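SsfS6 (Streptomyces sp. SF2575, PDB 4FZR) belongs to the GT-B clan, with two domains related to the erythromycin biosynthesis protein CIII family, each built round a parallel beta sheet. Local coordinates at residues R213-P218 with Q291-A296. Numbering follows the deposited sequence.
Sequences RNDQVP and QFPLSA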
loop_
_atom_site.group_PDB
_atom_site.type_symbol
_atom_site.label_atom_id
_atom_site.label_comp_id
_atom_site.label_asym_id
_atom_site.label_seq_id
_atom_site.Cartn_x
_atom_site.Cartn_y
_atom_site.Cartn_z
ATOM N N ARG A 213 1.027 3.924 -9.597
ATOM C CA ARG A 213 1.790 4.980 -8.932
ATOM C C ARG A 213 0.785 6.012 -8.428
ATOM O O ARG A 213 0.287 5.904 -7.304
ATOM C CB ARG A 213 2.808 5.648 -9.863
ATOM C CG ARG A 213 3.484 6.870 -9.225
ATOM C CD ARG A 213 4.676 7.362 -10.030
ATOM N NE ARG A 213 4.274 8.093 -11.233
ATOM C CZ ARG A 213 4.398 9.411 -11.402
ATOM N NH1 ARG A 213 4.919 10.180 -10.453
ATOM N NH2 ARG A 213 4.000 9.970 -12.535
ATOM N N ASN A 214 0.474 6.997 -9.269
ATOM C CA ASN A 214 -0.605 7.937 -8.984
ATOM C C ASN A 214 -1.896 7.398 -9.599
ATOM O O ASN A 214 -1.910 6.273 -10.106
ATOM C CB ASN A 214 -0.266 9.341 -9.492
ATOM C CG ASN A 214 0.453 10.179 -8.445
ATOM O OD1 ASN A 214 1.621 9.940 -8.135
ATOM N ND2 ASN A 214 -0.242 11.177 -7.904
ATOM N N ASP A 215 -2.982 8.165 -9.545
ATOM C CA ASP A 215 -4.281 7.597 -9.886
ATOM C C ASP A 215 -5.418 8.597 -10.021
ATOM O O ASP A 215 -5.471 9.613 -9.338
ATOM C CB ASP A 215 -4.684 6.633 -8.769
ATOM C CG ASP A 215 -5.519 5.472 -9.258
ATOM O OD1 ASP A 215 -6.705 5.684 -9.582
ATOM O OD2 ASP A 215 -4.990 4.342 -9.290
ATOM N N GLN A 216 -6.331 8.270 -10.923
ATOM C CA GLN A 216 -7.721 8.677 -10.836
ATOM C C GLN A 216 -8.425 7.874 -11.908
ATOM O O GLN A 216 -8.442 8.266 -13.070
ATOM C CB GLN A 216 -7.936 10.168 -11.068
ATOM C CG GLN A 216 -9.405 10.478 -11.240
ATOM C CD GLN A 216 -9.738 11.940 -11.069
ATOM O OE1 GLN A 216 -9.032 12.684 -10.390
ATOM N NE2 GLN A 216 -10.832 12.361 -11.690
ATOM N N VAL A 217 -8.949 6.718 -11.514
ATOM C CA VAL A 217 -9.613 5.818 -12.448
ATOM C C VAL A 217 -10.455 6.658 -13.401
ATOM O O VAL A 217 -11.571 7.060 -13.060
ATOM C CB VAL A 217 -10.529 4.806 -11.732
ATOM C CG1 VAL A 217 -11.034 3.765 -12.721
ATOM C CG2 VAL A 217 -9.800 4.125 -10.573
ATOM N N PRO A 218 -9.920 6.928 -14.602
ATOM C CA PRO A 218 -10.520 7.933 -15.486
ATOM C C PRO A 218 -11.998 7.687 -15.753
ATOM O O PRO A 218 -12.497 6.580 -15.553
ATOM C CB PRO A 218 -9.691 7.825 -16.775
ATOM C CG PRO A 218 -8.966 6.530 -16.685
ATOM C CD PRO A 218 -8.773 6.251 -15.230
ATOM N N GLN A 291 -0.318 7.931 -18.427
ATOM C CA GLN A 291 -0.197 6.776 -17.550
ATOM C C GLN A 291 -1.495 6.552 -16.784
ATOM O O GLN A 291 -2.007 7.461 -16.129
ATOM C CB GLN A 291 0.964 6.961 -16.572
ATOM C CG GLN A 291 1.304 5.710 -15.771
ATOM C CD GLN A 291 1.728 4.545 -16.649
ATOM O OE1 GLN A 291 0.936 3.647 -16.935
ATOM N NE2 GLN A 291 2.987 4.551 -17.076
ATOM N N PHE A 292 -2.024 5.335 -16.873
ATOM C CA PHE A 292 -3.257 4.982 -16.185
ATOM C C PHE A 292 -3.028 3.821 -15.227
ATOM O O PHE A 292 -2.114 3.017 -15.423
ATOM C CB PHE A 292 -4.339 4.606 -17.199
ATOM C CG PHE A 292 -4.718 5.729 -18.117
ATOM C CD1 PHE A 292 -5.440 6.810 -17.645
ATOM C CD2 PHE A 292 -4.354 5.703 -19.453
ATOM C CE1 PHE A 292 -5.791 7.848 -18.484
ATOM C CE2 PHE A 292 -4.702 6.740 -20.299
ATOM C CZ PHE A 292 -5.421 7.813 -19.810
ATOM N N PRO A 293 -3.859 3.731 -14.177
ATOM C CA PRO A 293 -3.793 2.551 -13.312
ATOM C C PRO A 293 -4.131 1.313 -14.131
ATOM O O PRO A 293 -5.308 0.997 -14.315
ATOM C CB PRO A 293 -4.866 2.824 -12.255
ATOM C CG PRO A 293 -5.815 3.774 -12.913
ATOM C CD PRO A 293 -4.964 4.630 -13.801
ATOM N N LEU A 294 -3.104 0.628 -14.623
ATOM C CA LEU A 294 -3.298 -0.430 -15.605
ATOM C C LEU A 294 -4.252 -1.506 -15.092
ATOM O O LEU A 294 -5.087 -2.009 -15.844
ATOM C CB LEU A 294 -1.956 -1.050 -16.004
ATOM C CG LEU A 294 -1.963 -1.806 -17.334
ATOM C CD1 LEU A 294 -2.538 -0.948 -18.462
ATOM C CD2 LEU A 294 -0.560 -2.270 -17.691
ATOM N N SER A 295 -4.126 -1.852 -13.814
ATOM C CA SER A 295 -4.999 -2.845 -13.189
ATOM C C SER A 295 -6.439 -2.368 -12.994
ATOM O O SER A 295 -7.338 -3.182 -12.786
ATOM C CB SER A 295 -4.417 -3.302 -11.845
ATOM O OG SER A 295 -3.966 -2.213 -11.050
ATOM N N ALA A 296 -6.658 -1.058 -13.060
ATOM C CA ALA A 296 -7.996 -0.499 -12.871
ATOM C C ALA A 296 -8.661 -0.176 -14.207
ATOM O O ALA A 296 -9.887 -0.099 -14.302
ATOM C CB ALA A 296 -7.928 0.744 -12.005
#
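D215 lays its carboxylate against the ring of P293, and the carboxylate oxygen OD1 of D215 takes two weak hydrogen bonds. One donor is the backbone N of V217, 3.1 Å from OD1 of D215, with an N-H...O angle of only 120°. The other is the backbone N of F65 of the second subunit. The second carboxylate oxygen, OD2 of D215, lies 3.3 Å from CB of P293. The two side chains cross at about a right angle, and CG of P293 sits 3.8 Å from OD2 of D215.

P293 is the N-cap residue of helix 294-297. Its carbonyl O accepts a 2.8 Å bond from the backbone N of A296. This first turn brings CB of A296 to 4.1 Å from CG2 of V217. CG2 of V217, anti to its own carbonyl carbon and beside its backbone N, is the branch that does the touching. L47 of the second subunit also packs on V217.

P218 meets F292 next. CG of P218 is 3.7 Å from CD1 of F292 and 3.9 Å from CE1 of F292, with an oblique approach to the ring. W220, in helix 219-222 just beyond P218, makes an edge-to-face contact with the same ring.

The loop leaving strand 203-204, at the edge of the N-terminal sheet, packs here on the turn after 286-289, an edge strand of the C-terminal sheet. This is consistent with the linker between the two halves of a GT-B fold. Across the segments the contact is van der Waals packing: three apolar pairs, with the carboxylate of D215 laid on the P293 ring. The polar bonds of D215 run instead within its own loop and to the other subunit, so this loop also takes part in the dimer interface.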